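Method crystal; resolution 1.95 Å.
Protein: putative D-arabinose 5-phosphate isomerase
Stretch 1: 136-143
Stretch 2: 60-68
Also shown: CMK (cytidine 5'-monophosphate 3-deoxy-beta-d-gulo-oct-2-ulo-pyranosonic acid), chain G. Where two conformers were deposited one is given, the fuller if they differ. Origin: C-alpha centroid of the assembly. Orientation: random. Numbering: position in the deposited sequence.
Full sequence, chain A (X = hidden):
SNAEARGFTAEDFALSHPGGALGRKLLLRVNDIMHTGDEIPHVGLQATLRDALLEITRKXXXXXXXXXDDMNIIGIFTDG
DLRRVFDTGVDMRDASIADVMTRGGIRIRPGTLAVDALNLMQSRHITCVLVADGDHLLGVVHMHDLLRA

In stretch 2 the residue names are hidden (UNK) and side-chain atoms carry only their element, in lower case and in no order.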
# COMPACT_ATOMS: atom_id res chain seq x y z
N HIS A 136 6.54 -22.35 -6.32
CA HIS A 136 5.13 -22.72 -6.14
C HIS A 136 4.48 -21.81 -5.10
O HIS A 136 4.83 -21.84 -3.93
CB HIS A 136 5.03 -24.19 -5.72
CG HIS A 136 3.64 -24.69 -5.49
ND1 HIS A 136 3.39 -25.81 -4.73
CD2 HIS A 136 2.43 -24.23 -5.89
CE1 HIS A 136 2.08 -26.03 -4.69
NE2 HIS A 136 1.48 -25.08 -5.38
N LEU A 137 3.50 -21.04 -5.55
CA LEU A 137 2.79 -20.09 -4.69
C LEU A 137 1.81 -20.83 -3.80
O LEU A 137 0.90 -21.46 -4.30
CB LEU A 137 2.04 -19.05 -5.53
CG LEU A 137 1.31 -17.93 -4.77
CD1 LEU A 137 2.29 -17.13 -3.92
CD2 LEU A 137 0.54 -16.98 -5.69
N LEU A 138 1.97 -20.71 -2.47
CA LEU A 138 1.09 -21.36 -1.50
C LEU A 138 0.11 -20.40 -0.84
O LEU A 138 -0.93 -20.80 -0.33
CB LEU A 138 1.96 -21.97 -0.38
CG LEU A 138 3.00 -23.01 -0.80
CD1 LEU A 138 3.75 -23.57 0.43
CD2 LEU A 138 2.32 -24.13 -1.60
N GLY A 139 0.48 -19.13 -0.81
CA GLY A 139 -0.32 -18.16 -0.11
C GLY A 139 0.32 -16.78 -0.13
O GLY A 139 1.36 -16.59 -0.74
N VAL A 140 -0.34 -15.84 0.54
CA VAL A 140 0.13 -14.46 0.62
C VAL A 140 -0.18 -13.95 2.01
O VAL A 140 -1.22 -14.29 2.59
CB VAL A 140 -0.56 -13.57 -0.44
CG1 VAL A 140 -0.10 -12.14 -0.33
CG2 VAL A 140 -0.28 -14.09 -1.85
N VAL A 141 0.74 -13.16 2.56
CA VAL A 141 0.56 -12.52 3.85
C VAL A 141 0.71 -11.02 3.66
O VAL A 141 1.67 -10.58 3.04
CB VAL A 141 1.62 -12.93 4.88
CG1 VAL A 141 1.27 -12.33 6.26
CG2 VAL A 141 1.75 -14.43 4.96
N HIS A 142 -0.22 -10.26 4.23
CA HIS A 142 -0.18 -8.80 4.21
C HIS A 142 0.22 -8.32 5.59
O HIS A 142 -0.06 -8.98 6.61
CB HIS A 142 -1.57 -8.25 3.87
CG HIS A 142 -1.57 -6.81 3.45
ND1 HIS A 142 -1.53 -5.77 4.36
CD2 HIS A 142 -1.61 -6.23 2.23
CE1 HIS A 142 -1.54 -4.61 3.71
NE2 HIS A 142 -1.59 -4.86 2.41
N MSE A 143 0.87 -7.16 5.63
CA MSE A 143 1.22 -6.54 6.91
C MSE A 143 -0.00 -6.47 7.83
O MSE A 143 0.15 -6.72 9.03
CB MSE A 143 1.86 -5.15 6.70
CG MSE A 143 2.66 -4.63 7.91
SE MSE A 143 3.80 -3.09 7.40
CE MSE A 143 5.25 -4.06 6.52
N UNK A 60 -8.38 -7.68 -2.19
CA UNK A 60 -8.24 -6.68 -1.17
C UNK A 60 -6.86 -6.63 -0.45
O UNK A 60 -6.75 -6.19 0.70
c UNK A 60 -9.61 -5.63 0.66
n UNK A 60 -9.82 -5.82 1.96
o UNK A 60 -9.57 -4.51 0.14
c UNK A 60 -9.38 -6.86 -0.15
N UNK A 61 -5.82 -7.06 -1.15
CA UNK A 61 -4.46 -7.06 -0.62
C UNK A 61 -3.53 -6.05 -1.30
O UNK A 61 -2.32 -6.04 -1.02
c UNK A 61 -4.64 -9.58 -0.10
c UNK A 61 -4.62 -9.38 1.41
c UNK A 61 -4.02 -10.89 -0.46
c UNK A 61 -3.88 -8.46 -0.80
N UNK A 62 -4.04 -5.26 -2.24
CA UNK A 62 -3.22 -4.25 -2.90
C UNK A 62 -2.24 -4.79 -3.94
O UNK A 62 -1.40 -4.05 -4.46
N UNK A 63 -2.36 -6.06 -4.27
CA UNK A 63 -1.46 -6.70 -5.21
C UNK A 63 -2.06 -7.96 -5.77
O UNK A 63 -3.05 -8.48 -5.24
se UNK A 63 1.09 -9.42 -3.39
c UNK A 63 -0.22 -7.95 -3.32
c UNK A 63 0.31 -10.39 -4.85
c UNK A 63 -0.11 -7.04 -4.54
N UNK A 64 -1.47 -8.43 -6.85
CA UNK A 64 -1.76 -9.72 -7.41
C UNK A 64 -0.47 -10.39 -7.87
O UNK A 64 0.47 -9.73 -8.30
c UNK A 64 -2.21 -8.84 -9.80
c UNK A 64 -2.77 -9.65 -8.59
o UNK A 64 -3.15 -10.97 -9.00
N UNK A 65 -0.45 -11.71 -7.75
CA UNK A 65 0.53 -12.53 -8.42
C UNK A 65 0.12 -12.79 -9.87
O UNK A 65 -1.07 -12.72 -10.24
c UNK A 65 0.69 -13.90 -7.66
N UNK A 66 1.11 -13.11 -10.67
CA UNK A 66 0.92 -13.62 -12.01
C UNK A 66 1.57 -15.00 -11.99
O UNK A 66 2.77 -15.12 -11.69
c UNK A 66 1.43 -13.43 -14.47
c UNK A 66 1.45 -10.33 -12.10
c UNK A 66 0.95 -11.34 -13.15
c UNK A 66 1.58 -12.75 -13.09
N UNK A 67 0.77 -16.03 -12.25
CA UNK A 67 1.18 -17.43 -12.12
C UNK A 67 0.94 -18.19 -13.40
O UNK A 67 0.04 -17.87 -14.17
c UNK A 67 0.38 -18.12 -11.00
s UNK A 67 0.75 -17.49 -9.37
N UNK A 68 1.72 -19.24 -13.62
CA UNK A 68 1.44 -20.17 -14.70
C UNK A 68 0.39 -21.21 -14.26
O UNK A 68 -0.15 -21.13 -13.15
c UNK A 68 3.35 -21.79 -14.25
o UNK A 68 2.69 -22.24 -13.26
c UNK A 68 2.72 -20.81 -15.22
o UNK A 68 4.53 -22.12 -14.52
N1C CMK G . -7.57 7.06 3.02
C2C CMK G . -7.99 8.11 3.90
N3C CMK G . -7.09 8.63 4.81
C4C CMK G . -5.78 8.13 4.90
C5C CMK G . -5.37 7.10 4.07
C6C CMK G . -6.26 6.57 3.13
O2C CMK G . -9.13 8.58 3.83
N4C CMK G . -4.96 8.67 5.80
C1' CMK G . -8.53 6.49 2.02
C2' CMK G . -7.97 6.37 0.58
O2' CMK G . -8.10 7.62 -0.15
C3' CMK G . -8.84 5.26 -0.01
C4' CMK G . -9.29 4.42 1.21
O4' CMK G . -8.91 5.14 2.42
O3' CMK G . -9.96 5.85 -0.67
C5' CMK G . -8.40 3.14 1.36
O5' CMK G . -6.95 3.51 1.34
PA CMK G . -5.95 2.57 0.47
O1A CMK G . -6.36 2.97 -0.98
O2A CMK G . -4.53 2.84 0.80
O6 CMK G . -6.27 -1.28 1.16
C2 CMK G . -6.21 -0.22 0.15
O2 CMK G . -6.43 1.05 0.85
C3 CMK G . -4.83 -0.23 -0.51
C4 CMK G . -4.48 -1.62 -1.02
O4 CMK G . -3.15 -1.56 -1.57
C5 CMK G . -4.57 -2.66 0.10
C6 CMK G . -6.01 -2.62 0.64
C7 CMK G . -6.50 -3.67 1.67
C1 CMK G . -7.27 -0.35 -0.98
O1X CMK G . -7.69 0.72 -1.44
O1Y CMK G . -7.59 -1.49 -1.41
O5 CMK G . -3.65 -2.32 1.14
C8 CMK G . -5.83 -3.61 3.03
O8 CMK G . -6.78 -4.02 4.04
O7 CMK G . -7.91 -3.48 1.89

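Position 60 carries four side-chain atoms, two carbons with the second bearing one oxygen and one nitrogen, and none of them contacts stretch 1. That is a carboxamide on a short stem, so the residue is Asn60. It leaves a helix with positive phi (66°), a conformation asparagine tolerates well. Its OD1 accepts a hydrogen bond from CMK O7 (2.6 Å), while ND2 is bonded elsewhere in the structure.

Position 61 has four carbons, forked at the second, and this fork lies near Val140 and His142. The branching identifies Leu61. Its CD1 packs against Val140 CG1 at 4.1 Å, and its CD2 comes equally near His142 CB, also 4.1 Å. The CA-to-CB bond points sideways, yet the m, t rotamer lets the fork reach both neighbours. Its backbone O sits 3.3 Å from His142 CD2, at the edge of the imidazole and near its plane.

Position 62 has no side-chain atoms, hence Gly62. Phi of 75° favours glycine by itself, and the ligand adds a second reason: the CA already lies 3.0 Å from CMK O4, and an ideal CB would come within 2.1 Å of that same O4, a clash.

At position 63 two carbons, a selenium and a final carbon run unbranched, with the selenium 4.3 Å from Val140 CG1, a loose apolar contact. This is the signature of selenomethionine, Met63. The CA-to-CB bond points toward stretch 1, and chi2 of 133° lies between wells.

Position 64 shows one carbon carrying one oxygen and one carbon, and nothing of stretch 1 is near. This is Thr64, pointing away from the partner strand; its OG1 donates a hydrogen bond to the backbone O of position 65 (3.0 Å), which satisfies the hydroxyl within the strand.

Position 65 offers a single carbon, which touches Leu137 CD2 at 3.7 Å, so it is Ala65. Its CA-to-CB bond points toward stretch 1.

Four carbons at position 66, forked at the first with one arm two carbons long and none touching stretch 1, give Ile66. It is buried but points away, so its packing lies elsewhere in the structure.

Position 67 has one carbon then one sulfur, the sulfur against Leu137 CD2 at 3.7 Å: Cys67. It points back toward stretch 1.

Position 68 ends the stretch with two carbons, the second carrying two oxygens, out of reach of stretch 1; a carboxylate, and therefore Asp68.

The rule here is packing without backbone pairing. The strands run roughly antiparallel (148°), their axes approach to 9.3 Å, and no hydrogen bond crosses. Positions 63, 65 and 67 face the partner while Thr64 and Ile66 turn away, the ordinary alternation of a strand. From the other side, Leu137 CD2 reaches both Ala65 and Cys67, Val140 spans Leu61 and Met63, and His142 closes the ligand end, its NE2 3.5 Å from CMK O5. Between them the two stretches bury 301 Å², both sides summed.

Stretch 2 60-68: NLGMTAICD
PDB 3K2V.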